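Long-range contacts in pyridoxal kinase (Entamoeba histolytica, PDB 4S1M), which probably transfers a phosphoryl group from ATP to pyridoxal, yielding pyridoxal 5'-phosphate: residues L89-I94 and M130-K135; G211-V216 and V253-I258; D218-I223 and R240-L245. All coordinates share one frame; numbering follows the deposited sequence.

Contacts 1 and 3 are buried helix pairs made almost wholly of aliphatic side chains, whereas contact 2, nearer the surface and partly buried, is a loop meeting the start of a helix. Contact 1 lies on the opposite side of the chain's centre from the other two and touches neither. Contacts 2 and 3 share helix 214-229: 211-216 leads into it and 218-223 follows one residue later, and contact 3 is nested in the loop that contact 2 closes. They meet directly where L245 packs against V216 and I258. Their chemistry differs accordingly: methyl groups interlock in contacts 1 and 3, while in contact 2 an aromatic ring lies against the backbone of a loop.

Contact 1 (L89-I94 and M130-K135); sequences LVYETI and MKELIK
L133 sits against both V90 and I94, and these three aliphatic side chains carry most of the contact. I94 and L133 run past one another in opposite directions, bringing I94 CG1 to 3.6 Å from L133 CD1. The tip of I94 carries on to the backbone of the other helix, I94 CD1 lying 3.7 Å from L133 N and 3.9 Å from E132 CB. This reach follows from the first torsion of I94 (chi1 -71°), which sets CG1 opposite the carbonyl carbon and turns a side chain that leaves its helix obliquely towards 130-135. V90 comes across L133 at a slant, and V90 CG1 rests 3.9 Å from L133 CB. T93 CG2 adds a looser touch on L133 CD1.

Towards the surface the contact becomes more polar. The ring of Y91 presents its edge to the chain of E132, with Y91 CE1 4.3 Å from E132 CG. E132 is bent at its second torsion, and its carboxylate leads away from the interface to a salt bridge in which K135 NZ meets E132 OE2 on the syn side at 3.0 Å, 31° out of the carboxylate plane.

Behind the first shell, T93 OG1 donates to L89 O at 2.8 Å. The helical T93 N bonds the same oxygen from the opposite face of its plane, so the hydroxyl is satisfied within its own helix and the methyl turns to L133. L133 also packs on F108 and C110 of strand 107-110, and T93 on F60 of helix 57-69. Helices 87-102 and 124-133 thus lie side by side as the connections of two successive beta-alpha-beta crossovers, joining strands 78-81, 107-110 and 139-140 in the Rossmann-like core of the ribokinase fold.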
ATOM      1  N   LEU A  89      -7.690  15.084  13.558  1.00 18.11           N
ATOM      2  CA  LEU A  89      -6.488  14.651  12.871  1.00 17.44           C
ATOM      3  C   LEU A  89      -5.794  15.797  12.155  1.00 16.73           C
ATOM      4  O   LEU A  89      -4.573  15.825  12.064  1.00 17.85           O
ATOM      5  CB  LEU A  89      -6.796  13.545  11.833  1.00 17.10           C
ATOM      6  CG  LEU A  89      -7.397  12.213  12.376  1.00 20.58           C
ATOM      7  CD1 LEU A  89      -7.775  11.317  11.186  1.00 23.09           C
ATOM      8  CD2 LEU A  89      -6.383  11.568  13.261  1.00 23.36           C
ATOM      9  N   VAL A  90      -6.565  16.712  11.578  1.00 17.60           N
ATOM     10  CA  VAL A  90      -5.967  17.856  10.893  1.00 16.80           C
ATOM     11  C   VAL A  90      -5.191  18.702  11.903  1.00 17.26           C
ATOM     12  O   VAL A  90      -4.056  19.110  11.665  1.00 17.39           O
ATOM     13  CB  VAL A  90      -7.031  18.707  10.156  1.00 16.69           C
ATOM     14  CG1 VAL A  90      -6.366  19.879   9.473  1.00 16.59           C
ATOM     15  CG2 VAL A  90      -7.764  17.849   9.118  1.00 19.25           C
ATOM     16  N   TYR A  91      -5.841  19.046  13.026  1.00 18.39           N
ATOM     17  CA  TYR A  91      -5.200  19.895  14.024  1.00 20.26           C
ATOM     18  C   TYR A  91      -4.010  19.174  14.608  1.00 19.25           C
ATOM     19  O   TYR A  91      -3.001  19.856  14.884  1.00 19.78           O
ATOM     20  CB  TYR A  91      -6.160  20.400  15.091  1.00 20.81           C
ATOM     21  CG  TYR A  91      -7.135  21.418  14.503  1.00 22.11           C
ATOM     22  CD1 TYR A  91      -6.684  22.607  13.991  1.00 26.46           C
ATOM     23  CD2 TYR A  91      -8.505  21.136  14.473  1.00 25.11           C
ATOM     24  CE1 TYR A  91      -7.602  23.519  13.464  1.00 28.21           C
ATOM     25  CE2 TYR A  91      -9.417  22.060  13.953  1.00 28.10           C
ATOM     26  CZ  TYR A  91      -8.964  23.177  13.414  1.00 28.44           C
ATOM     27  OH  TYR A  91      -9.884  24.101  12.918  1.00 38.03           O
ATOM     28  N   GLU A  92      -4.097  17.865  14.861  1.00 20.20           N
ATOM     29  CA  GLU A  92      -2.913  17.151  15.335  1.00 18.31           C
ATOM     30  C   GLU A  92      -1.804  17.197  14.276  1.00 18.45           C
ATOM     31  O   GLU A  92      -0.630  17.387  14.615  1.00 19.18           O
ATOM     32  CB  GLU A  92      -3.224  15.710  15.746  1.00 21.38           C
ATOM     33  CG  GLU A  92      -2.008  14.959  16.286  1.00 20.80           C
ATOM     34  CD  GLU A  92      -1.326  15.585  17.445  1.00 22.75           C
ATOM     35  OE1 GLU A  92      -1.912  16.415  18.211  1.00 23.65           O
ATOM     36  OE2 GLU A  92      -0.174  15.170  17.724  1.00 24.50           O
ATOM     37  N   THR A  93      -2.163  17.035  13.006  1.00 17.16           N
ATOM     38  CA  THR A  93      -1.154  17.101  11.957  1.00 18.04           C
ATOM     39  C   THR A  93      -0.438  18.459  11.959  1.00 17.63           C
ATOM     40  O   THR A  93       0.772  18.530  11.788  1.00 17.95           O
ATOM     41  CB  THR A  93      -1.760  16.778  10.595  1.00 17.58           C
ATOM     42  OG1 THR A  93      -2.215  15.417  10.583  1.00 17.88           O
ATOM     43  CG2 THR A  93      -0.777  16.994   9.459  1.00 18.46           C
ATOM     44  N   ILE A  94      -1.195  19.547  12.147  1.00 17.88           N
ATOM     45  CA  ILE A  94      -0.574  20.862  12.263  1.00 18.16           C
ATOM     46  C   ILE A  94       0.477  20.819  13.372  1.00 19.24           C
ATOM     47  O   ILE A  94       1.572  21.312  13.197  1.00 21.53           O
ATOM     48  CB  ILE A  94      -1.628  21.968  12.522  1.00 19.07           C
ATOM     49  CG1 ILE A  94      -2.460  22.181  11.238  1.00 20.88           C
ATOM     50  CG2 ILE A  94      -0.953  23.266  12.970  1.00 20.06           C
ATOM     51  CD1 ILE A  94      -3.713  22.940  11.455  1.00 20.91           C
ATOM     52  N   MET A 130      -8.948  22.674   7.368  1.00 20.96           N
ATOM     53  CA  MET A 130      -8.032  22.671   6.230  1.00 20.42           C
ATOM     54  C   MET A 130      -7.552  24.112   5.928  1.00 20.63           C
ATOM     55  O   MET A 130      -6.437  24.297   5.467  1.00 20.11           O
ATOM     56  CB  MET A 130      -8.732  22.076   5.025  1.00 20.25           C
ATOM     57  CG  MET A 130      -7.808  21.843   3.826  1.00 22.59           C
ATOM     58  SD  MET A 130      -6.374  20.813   4.074  1.00 20.99           S
ATOM     59  CE  MET A 130      -7.217  19.259   4.301  1.00 22.29           C
ATOM     60  N   LYS A 131      -8.397  25.086   6.180  1.00 21.55           N
ATOM     61  CA  LYS A 131      -7.988  26.517   6.047  1.00 23.33           C
ATOM     62  C   LYS A 131      -6.797  26.851   6.936  1.00 23.49           C
ATOM     63  O   LYS A 131      -5.993  27.686   6.584  1.00 23.98           O
ATOM     64  CB  LYS A 131      -9.138  27.440   6.372  1.00 25.84           C
ATOM     65  CG  LYS A 131     -10.283  27.384   5.371  1.00 26.05           C
ATOM     66  CD  LYS A 131     -11.400  28.320   5.803  1.00 31.64           C
ATOM     67  CE  LYS A 131     -12.399  28.551   4.687  1.00 36.27           C
ATOM     68  NZ  LYS A 131     -13.523  29.437   5.128  1.00 38.87           N
ATOM     69  N   GLU A 132      -6.695  26.190   8.087  1.00 21.35           N
ATOM     70  CA  GLU A 132      -5.515  26.345   8.929  1.00 21.39           C
ATOM     71  C   GLU A 132      -4.298  25.560   8.419  1.00 19.29           C
ATOM     72  O   GLU A 132      -3.189  26.083   8.384  1.00 22.17           O
ATOM     73  CB  GLU A 132      -5.790  26.030  10.368  1.00 24.23           C
ATOM     74  CG  GLU A 132      -6.726  26.972  11.050  1.00 31.14           C
ATOM     75  CD  GLU A 132      -6.097  28.358  11.164  1.00 31.35           C
ATOM     76  OE1 GLU A 132      -4.949  28.439  11.742  1.00 35.27           O
ATOM     77  OE2 GLU A 132      -6.733  29.284  10.639  1.00 38.95           O
ATOM     78  N   LEU A 133      -4.489  24.274   8.057  1.00 17.42           N
ATOM     79  CA  LEU A 133      -3.365  23.420   7.651  1.00 18.64           C
ATOM     80  C   LEU A 133      -2.604  24.010   6.437  1.00 18.75           C
ATOM     81  O   LEU A 133      -1.375  24.002   6.422  1.00 19.01           O
ATOM     82  CB  LEU A 133      -3.852  21.988   7.370  1.00 18.80           C
ATOM     83  CG  LEU A 133      -2.777  21.045   6.887  1.00 18.64           C
ATOM     84  CD1 LEU A 133      -1.713  20.840   7.954  1.00 21.10           C
ATOM     85  CD2 LEU A 133      -3.460  19.730   6.469  1.00 19.89           C
ATOM     86  N   ILE A 134      -3.343  24.537   5.474  1.00 19.04           N
ATOM     87  CA  ILE A 134      -2.677  25.026   4.244  1.00 18.62           C
ATOM     88  C   ILE A 134      -1.698  26.172   4.511  1.00 19.24           C
ATOM     89  O   ILE A 134      -0.740  26.346   3.754  1.00 22.10           O
ATOM     90  CB  ILE A 134      -3.683  25.468   3.172  1.00 18.95           C
ATOM     91  CG1 ILE A 134      -4.638  26.551   3.662  1.00 20.41           C
ATOM     92  CG2 ILE A 134      -4.460  24.269   2.588  1.00 19.06           C
ATOM     93  CD1 ILE A 134      -5.387  27.245   2.571  1.00 21.53           C
ATOM     94  N   LYS A 135      -1.917  26.936   5.583  1.00 21.16           N
ATOM     95  CA  LYS A 135      -1.040  28.038   5.918  1.00 23.01           C
ATOM     96  C   LYS A 135       0.386  27.597   6.212  1.00 23.56           C
ATOM     97  O   LYS A 135       1.294  28.447   6.189  1.00 23.56           O
ATOM     98  CB  LYS A 135      -1.598  28.797   7.112  1.00 24.33           C
ATOM     99  CG  LYS A 135      -2.943  29.457   6.823  1.00 27.40           C
ATOM    100  CD  LYS A 135      -3.400  30.186   8.076  1.00 30.19           C
ATOM    101  CE  LYS A 135      -4.764  30.786   7.885  1.00 32.69           C
ATOM    102  NZ  LYS A 135      -5.206  31.455   9.151  1.00 36.79           N
TER

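Contact 2 (G211-V216 and V253-I258); sequences GDFTGV and VGTAEI
The ring of F213 is directed at the backbone of 254-258. At its edge, in the ring plane, lies G254 O, 3.9 Å from F213 CE1, and the carbonyl carbon of A256 is also near that plane. T255 O, E257 C and I258 N approach obliquely, the last two each 3.7 Å from F213 CD1. The modelled 2.9 Å between F213 CE1 and T255 O is implausibly tight; with chi1 at -21°, close to eclipsed, and poorly ordered residues just before, the exact ring position is doubtful.

Deeper in, the contact is aliphatic. V216 CG2 stands 4.4 Å from I258 CD1, and that isoleucine methyl, I258 CD1, also lies 4.3 Å from G215 O. Both V216 and I258 rest on L245 of helix 234-250, which covers this inner side.

The 253-258 loop is held from behind. E257 turns away from 211-216 and is gripped at both carboxylate oxygens, OE2 by the Y47 hydroxyl and OE1 by F16 N, while A256 O is bonded by H44 NE2. E257 also packs on M1 of the second subunit.

G211 and G217, both of which bind ADP, bracket the turn that carries F213. The sequence G215-V216-G217-D218 at the start of helix 214-229 matches the GXGD motif of the ribokinase superfamily, whose helix N terminus forms the anion hole beside the nucleotide phosphates in relatives.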
ATOM      1  N   GLY A 211     -14.652  11.794 -17.863  1.00 78.74           N
ATOM      2  CA  GLY A 211     -14.192  11.030 -16.712  1.00 80.89           C
ATOM      3  C   GLY A 211     -14.875  11.143 -15.364  1.00 79.12           C
ATOM      4  O   GLY A 211     -16.048  11.409 -15.353  1.00 79.09           O
ATOM      5  N   ASP A 212     -14.153  10.874 -14.254  1.00 83.87           N
ATOM      6  CA  ASP A 212     -14.744  10.773 -12.912  1.00 72.14           C
ATOM      7  C   ASP A 212     -13.814  10.726 -11.649  1.00 67.14           C
ATOM      8  O   ASP A 212     -14.193  11.070 -10.543  1.00 54.33           O
ATOM      9  CB  ASP A 212     -15.676   9.567 -12.845  1.00 73.92           C
ATOM     10  CG  ASP A 212     -17.004   9.823 -13.503  1.00 80.10           C
ATOM     11  OD1 ASP A 212     -17.913  10.328 -12.820  1.00 81.83           O
ATOM     12  OD2 ASP A 212     -17.158   9.511 -14.698  1.00 79.36           O
ATOM     13  N   PHE A 213     -12.595  10.314 -11.803  1.00 40.72           N
ATOM     14  CA  PHE A 213     -11.873   9.842 -10.671  1.00 39.59           C
ATOM     15  C   PHE A 213     -11.266  10.863  -9.652  1.00 38.63           C
ATOM     16  O   PHE A 213     -10.676  11.875 -10.005  1.00 38.47           O
ATOM     17  CB  PHE A 213     -10.865   8.883 -11.228  1.00 29.29           C
ATOM     18  CG  PHE A 213     -11.251   8.374 -12.583  1.00 30.10           C
ATOM     19  CD1 PHE A 213     -11.666   7.071 -12.753  1.00 30.02           C
ATOM     20  CD2 PHE A 213     -11.272   9.233 -13.668  1.00 31.06           C
ATOM     21  CE1 PHE A 213     -12.024   6.636 -14.003  1.00 30.88           C
ATOM     22  CE2 PHE A 213     -11.623   8.818 -14.906  1.00 31.94           C
ATOM     23  CZ  PHE A 213     -12.003   7.533 -15.092  1.00 31.85           C
ATOM     24  N   THR A 214     -11.436  10.575  -8.365  1.00 54.61           N
ATOM     25  CA  THR A 214     -10.805  11.430  -7.375  1.00 45.17           C
ATOM     26  C   THR A 214      -9.340  11.013  -7.311  1.00 41.21           C
ATOM     27  O   THR A 214      -8.470  11.767  -6.909  1.00 29.43           O
ATOM     28  CB  THR A 214     -11.514  11.426  -6.032  1.00 52.08           C
ATOM     29  OG1 THR A 214     -11.291  10.204  -5.362  1.00 51.68           O
ATOM     30  CG2 THR A 214     -12.978  11.562  -6.220  1.00 57.09           C
ATOM     31  N   GLY A 215      -9.114   9.796  -7.799  1.00 34.37           N
ATOM     32  CA  GLY A 215      -7.801   9.270  -7.960  1.00 31.16           C
ATOM     33  C   GLY A 215      -7.030   9.978  -9.024  1.00 27.49           C
ATOM     34  O   GLY A 215      -5.855   9.869  -9.039  1.00 26.30           O
ATOM     35  N   VAL A 216      -7.721  10.690  -9.912  1.00 26.06           N
ATOM     36  CA  VAL A 216      -7.034  11.572 -10.851  1.00 26.41           C
ATOM     37  C   VAL A 216      -6.194  12.591 -10.148  1.00 23.49           C
ATOM     38  O   VAL A 216      -4.965  12.601 -10.310  1.00 24.19           O
ATOM     39  CB  VAL A 216      -8.008  12.225 -11.876  1.00 28.68           C
ATOM     40  CG1 VAL A 216      -7.300  13.245 -12.748  1.00 33.83           C
ATOM     41  CG2 VAL A 216      -8.697  11.175 -12.738  1.00 36.76           C
ATOM     42  N   VAL A 253     -10.249   2.032 -19.002  1.00 38.48           N
ATOM     43  CA  VAL A 253     -11.519   1.559 -19.606  1.00 49.90           C
ATOM     44  C   VAL A 253     -12.792   1.962 -18.835  1.00 51.57           C
ATOM     45  O   VAL A 253     -13.632   2.654 -19.402  1.00 58.88           O
ATOM     46  CB  VAL A 253     -11.483   0.039 -19.882  1.00 54.90           C
ATOM     47  CG1 VAL A 253     -12.811  -0.474 -20.483  1.00 56.90           C
ATOM     48  CG2 VAL A 253     -10.318  -0.265 -20.824  1.00 59.00           C
ATOM     49  N   GLY A 254     -12.947   1.564 -17.574  1.00 56.46           N
ATOM     50  CA  GLY A 254     -14.147   2.013 -16.809  1.00 56.26           C
ATOM     51  C   GLY A 254     -14.043   3.481 -16.392  1.00 48.19           C
ATOM     52  O   GLY A 254     -13.137   4.209 -16.832  1.00 40.77           O
ATOM     53  N   THR A 255     -14.962   3.928 -15.544  1.00 44.19           N
ATOM     54  CA  THR A 255     -14.759   5.177 -14.802  1.00 46.60           C
ATOM     55  C   THR A 255     -14.715   4.948 -13.290  1.00 42.70           C
ATOM     56  O   THR A 255     -14.423   5.898 -12.550  1.00 41.29           O
ATOM     57  CB  THR A 255     -15.835   6.263 -15.088  1.00 52.83           C
ATOM     58  OG1 THR A 255     -17.131   5.740 -14.768  1.00 48.85           O
ATOM     59  CG2 THR A 255     -15.791   6.737 -16.570  1.00 53.62           C
ATOM     60  N   ALA A 256     -14.889   3.710 -12.833  1.00 40.17           N
ATOM     61  CA  ALA A 256     -14.814   3.457 -11.375  1.00 35.31           C
ATOM     62  C   ALA A 256     -13.408   3.749 -10.792  1.00 32.97           C
ATOM     63  O   ALA A 256     -13.262   4.391  -9.712  1.00 29.83           O
ATOM     64  CB  ALA A 256     -15.264   2.042 -11.073  1.00 36.61           C
ATOM     65  N   GLU A 257     -12.375   3.330 -11.523  1.00 26.06           N
ATOM     66  CA  GLU A 257     -10.980   3.438 -11.005  1.00 22.27           C
ATOM     67  C   GLU A 257     -10.045   3.826 -12.147  1.00 22.38           C
ATOM     68  O   GLU A 257     -10.204   3.338 -13.275  1.00 27.47           O
ATOM     69  CB  GLU A 257     -10.489   2.083 -10.486  1.00 23.26           C
ATOM     70  CG  GLU A 257     -11.321   1.518  -9.331  1.00 22.24           C
ATOM     71  CD  GLU A 257     -11.151   2.230  -8.002  1.00 20.17           C
ATOM     72  OE1 GLU A 257     -10.230   3.035  -7.789  1.00 20.43           O
ATOM     73  OE2 GLU A 257     -11.986   1.808  -7.124  1.00 24.51           O
ATOM     74  N   ILE A 258      -9.059   4.621 -11.803  1.00 22.85           N
ATOM     75  CA  ILE A 258      -7.969   4.938 -12.747  1.00 24.44           C
ATOM     76  C   ILE A 258      -7.129   3.649 -12.908  1.00 24.46           C
ATOM     77  O   ILE A 258      -6.921   2.889 -11.962  1.00 25.53           O
ATOM     78  CB  ILE A 258      -7.185   6.170 -12.254  1.00 27.87           C
ATOM     79  CG1 ILE A 258      -6.178   6.634 -13.241  1.00 33.83           C
ATOM     80  CG2 ILE A 258      -6.482   5.930 -10.933  1.00 28.86           C
ATOM     81  CD1 ILE A 258      -5.668   8.028 -12.933  1.00 34.48           C
TER

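Contact 3 (D218-I223 and R240-L245); sequences DTLTYI and RAISTL
L220 packs between A241, I242 and L245 in a helical hairpin, the successive helices 214-229 and 234-250 running roughly antiparallel. The short segments here are inclined at 138° and their axes come within 8.7 Å of each other.

Following L220 outward, L220 CB lies 4.0 Å from L245 CD2. CG stands opposite the backbone N (chi1 -174°), which swings a side chain that starts off to one side round to the second helix. At the tip, L220 CD1 reaches between A241 and I242. L220 CD1 lies 3.7 Å from A241 CB and also touches I242 CD1. Its approach to the backbone is just as near, with L220 CD1 3.6 Å from I242 N. The small A241 lets the helices come close, and I223 makes use of the same place one turn further on. I223 CG2 approaches A241 CA to 3.7 Å, while the CD1 branch of I223 crosses T244 and finds the CG2 methyl.

No hydrogen bond links the two segments, and several polar groups of 218-223 find partners away from this interface. D218 OD2 accepts from G18 N, and Y222 bonds T7 through their hydroxyls. T221 OG1 pairs with OD2 of D111, a magnesium-binding residue, so the face of the helix turned from this contact supplies a second-shell partner to the metal site.

T219 splits its two branches by chemistry. OG1 is bonded to G215 O one turn back in its own helix, while T219 CG2 faces across the hairpin and touches L245 CD1 at 3.8 Å.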
ATOM      1  N   ASP A 218      -5.294  12.708  -7.075  1.00 16.58           N
ATOM      2  CA  ASP A 218      -4.329  12.114  -6.145  1.00 16.58           C
ATOM      3  C   ASP A 218      -3.101  11.607  -6.902  1.00 17.41           C
ATOM      4  O   ASP A 218      -1.948  11.784  -6.461  1.00 20.74           O
ATOM      5  CB  ASP A 218      -4.977  10.971  -5.335  1.00 18.42           C
ATOM      6  CG  ASP A 218      -6.139  11.419  -4.506  1.00 21.55           C
ATOM      7  OD1 ASP A 218      -6.284  12.645  -4.259  1.00 22.83           O
ATOM      8  OD2 ASP A 218      -6.908  10.558  -4.013  1.00 18.65           O
ATOM      9  N   THR A 219      -3.325  11.015  -8.051  1.00 18.44           N
ATOM     10  CA  THR A 219      -2.233  10.533  -8.919  1.00 21.15           C
ATOM     11  C   THR A 219      -1.343  11.699  -9.352  1.00 21.50           C
ATOM     12  O   THR A 219      -0.099  11.628  -9.299  1.00 21.32           O
ATOM     13  CB  THR A 219      -2.815   9.753 -10.096  1.00 22.91           C
ATOM     14  OG1 THR A 219      -3.540   8.627  -9.548  1.00 22.43           O
ATOM     15  CG2 THR A 219      -1.765   9.248 -11.067  1.00 24.77           C
ATOM     16  N   LEU A 220      -1.993  12.776  -9.769  1.00 20.15           N
ATOM     17  CA  LEU A 220      -1.237  13.997 -10.139  1.00 20.01           C
ATOM     18  C   LEU A 220      -0.310  14.500  -9.022  1.00 18.72           C
ATOM     19  O   LEU A 220       0.867  14.776  -9.248  1.00 18.25           O
ATOM     20  CB  LEU A 220      -2.231  15.101 -10.602  1.00 20.37           C
ATOM     21  CG  LEU A 220      -1.547  16.359 -11.139  1.00 24.15           C
ATOM     22  CD1 LEU A 220      -0.946  16.056 -12.499  1.00 29.69           C
ATOM     23  CD2 LEU A 220      -2.633  17.393 -11.370  1.00 26.22           C
ATOM     24  N   THR A 221      -0.829  14.592  -7.806  1.00 17.85           N
ATOM     25  CA  THR A 221      -0.070  15.005  -6.660  1.00 18.26           C
ATOM     26  C   THR A 221       1.195  14.220  -6.466  1.00 17.96           C
ATOM     27  O   THR A 221       2.280  14.777  -6.317  1.00 16.63           O
ATOM     28  CB  THR A 221      -0.963  14.909  -5.395  1.00 19.56           C
ATOM     29  OG1 THR A 221      -1.906  15.987  -5.468  1.00 22.02           O
ATOM     30  CG2 THR A 221      -0.164  15.037  -4.158  1.00 21.09           C
ATOM     31  N   TYR A 222       1.086  12.908  -6.574  1.00 16.39           N
ATOM     32  CA  TYR A 222       2.281  12.095  -6.290  1.00 16.67           C
ATOM     33  C   TYR A 222       3.277  12.033  -7.446  1.00 15.85           C
ATOM     34  O   TYR A 222       4.477  11.909  -7.222  1.00 16.95           O
ATOM     35  CB  TYR A 222       1.902  10.689  -5.773  1.00 15.65           C
ATOM     36  CG  TYR A 222       1.335  10.771  -4.382  1.00 15.79           C
ATOM     37  CD1 TYR A 222       2.139  11.007  -3.273  1.00 15.93           C
ATOM     38  CD2 TYR A 222      -0.015  10.703  -4.184  1.00 17.34           C
ATOM     39  CE1 TYR A 222       1.585  11.105  -1.985  1.00 16.19           C
ATOM     40  CE2 TYR A 222      -0.579  10.870  -2.879  1.00 16.21           C
ATOM     41  CZ  TYR A 222       0.278  11.046  -1.812  1.00 15.43           C
ATOM     42  OH  TYR A 222      -0.318  11.190  -0.570  1.00 17.16           O
ATOM     43  N   ILE A 223       2.794  12.059  -8.674  1.00 16.57           N
ATOM     44  CA  ILE A 223       3.732  12.123  -9.783  1.00 15.98           C
ATOM     45  C   ILE A 223       4.487  13.456  -9.733  1.00 17.55           C
ATOM     46  O   ILE A 223       5.697  13.505  -9.941  1.00 18.19           O
ATOM     47  CB  ILE A 223       3.089  11.891 -11.141  1.00 17.84           C
ATOM     48  CG1 ILE A 223       2.414  10.478 -11.190  1.00 19.01           C
ATOM     49  CG2 ILE A 223       4.117  11.980 -12.273  1.00 18.59           C
ATOM     50  CD1 ILE A 223       1.580  10.245 -12.421  1.00 20.69           C
ATOM     51  N   ARG A 240       5.229  17.095 -16.864  1.00 23.58           N
ATOM     52  CA  ARG A 240       5.363  15.629 -16.851  1.00 23.17           C
ATOM     53  C   ARG A 240       4.188  14.998 -16.183  1.00 23.24           C
ATOM     54  O   ARG A 240       3.660  13.993 -16.674  1.00 23.10           O
ATOM     55  CB  ARG A 240       6.618  15.234 -16.123  1.00 24.13           C
ATOM     56  CG  ARG A 240       7.835  15.518 -16.940  1.00 27.42           C
ATOM     57  CD  ARG A 240       9.077  15.015 -16.270  1.00 27.13           C
ATOM     58  NE  ARG A 240      10.251  15.461 -17.017  1.00 29.08           N
ATOM     59  CZ  ARG A 240      11.484  15.032 -16.768  1.00 32.03           C
ATOM     60  NH1 ARG A 240      11.716  14.080 -15.836  1.00 27.83           N
ATOM     61  NH2 ARG A 240      12.502  15.530 -17.488  1.00 33.89           N
ATOM     62  N   ALA A 241       3.828  15.514 -15.008  1.00 20.37           N
ATOM     63  CA  ALA A 241       2.789  14.858 -14.211  1.00 20.20           C
ATOM     64  C   ALA A 241       1.462  14.865 -14.981  1.00 20.68           C
ATOM     65  O   ALA A 241       0.766  13.838 -15.054  1.00 20.06           O
ATOM     66  CB  ALA A 241       2.645  15.499 -12.871  1.00 20.05           C
ATOM     67  N   ILE A 242       1.059  16.016 -15.501  1.00 20.59           N
ATOM     68  CA  ILE A 242      -0.236  16.047 -16.202  1.00 23.82           C
ATOM     69  C   ILE A 242      -0.223  15.214 -17.509  1.00 21.98           C
ATOM     70  O   ILE A 242      -1.225  14.598 -17.883  1.00 23.74           O
ATOM     71  CB  ILE A 242      -0.741  17.496 -16.389  1.00 28.16           C
ATOM     72  CG1 ILE A 242      -2.211  17.535 -16.791  1.00 32.17           C
ATOM     73  CG2 ILE A 242       0.091  18.243 -17.398  1.00 29.24           C
ATOM     74  CD1 ILE A 242      -3.141  17.009 -15.722  1.00 33.79           C
ATOM     75  N   SER A 243       0.925  15.193 -18.143  1.00 22.65           N
ATOM     76  CA  SER A 243       1.149  14.385 -19.343  1.00 24.20           C
ATOM     77  C   SER A 243       1.001  12.890 -19.073  1.00 23.83           C
ATOM     78  O   SER A 243       0.319  12.186 -19.828  1.00 25.47           O
ATOM     79  CB  SER A 243       2.527  14.684 -19.955  1.00 24.99           C
ATOM     80  OG  SER A 243       2.518  16.010 -20.464  1.00 25.90           O
ATOM     81  N   THR A 244       1.649  12.437 -18.000  1.00 21.89           N
ATOM     82  CA  THR A 244       1.571  11.052 -17.621  1.00 21.46           C
ATOM     83  C   THR A 244       0.144  10.715 -17.186  1.00 21.54           C
ATOM     84  O   THR A 244      -0.414   9.664 -17.511  1.00 22.12           O
ATOM     85  CB  THR A 244       2.590  10.759 -16.500  1.00 20.92           C
ATOM     86  OG1 THR A 244       3.883  10.890 -17.103  1.00 23.58           O
ATOM     87  CG2 THR A 244       2.414   9.296 -16.018  1.00 21.21           C
ATOM     88  N   LEU A 245      -0.500  11.625 -16.489  1.00 20.47           N
ATOM     89  CA  LEU A 245      -1.852  11.399 -16.084  1.00 23.01           C
ATOM     90  C   LEU A 245      -2.728  11.253 -17.316  1.00 23.44           C
ATOM     91  O   LEU A 245      -3.611  10.430 -17.336  1.00 23.54           O
ATOM     92  CB  LEU A 245      -2.293  12.563 -15.195  1.00 23.47           C
ATOM     93  CG  LEU A 245      -3.668  12.374 -14.576  1.00 28.73           C
ATOM     94  CD1 LEU A 245      -3.814  11.191 -13.658  1.00 27.46           C
ATOM     95  CD2 LEU A 245      -4.076  13.705 -13.868  1.00 32.19           C
TER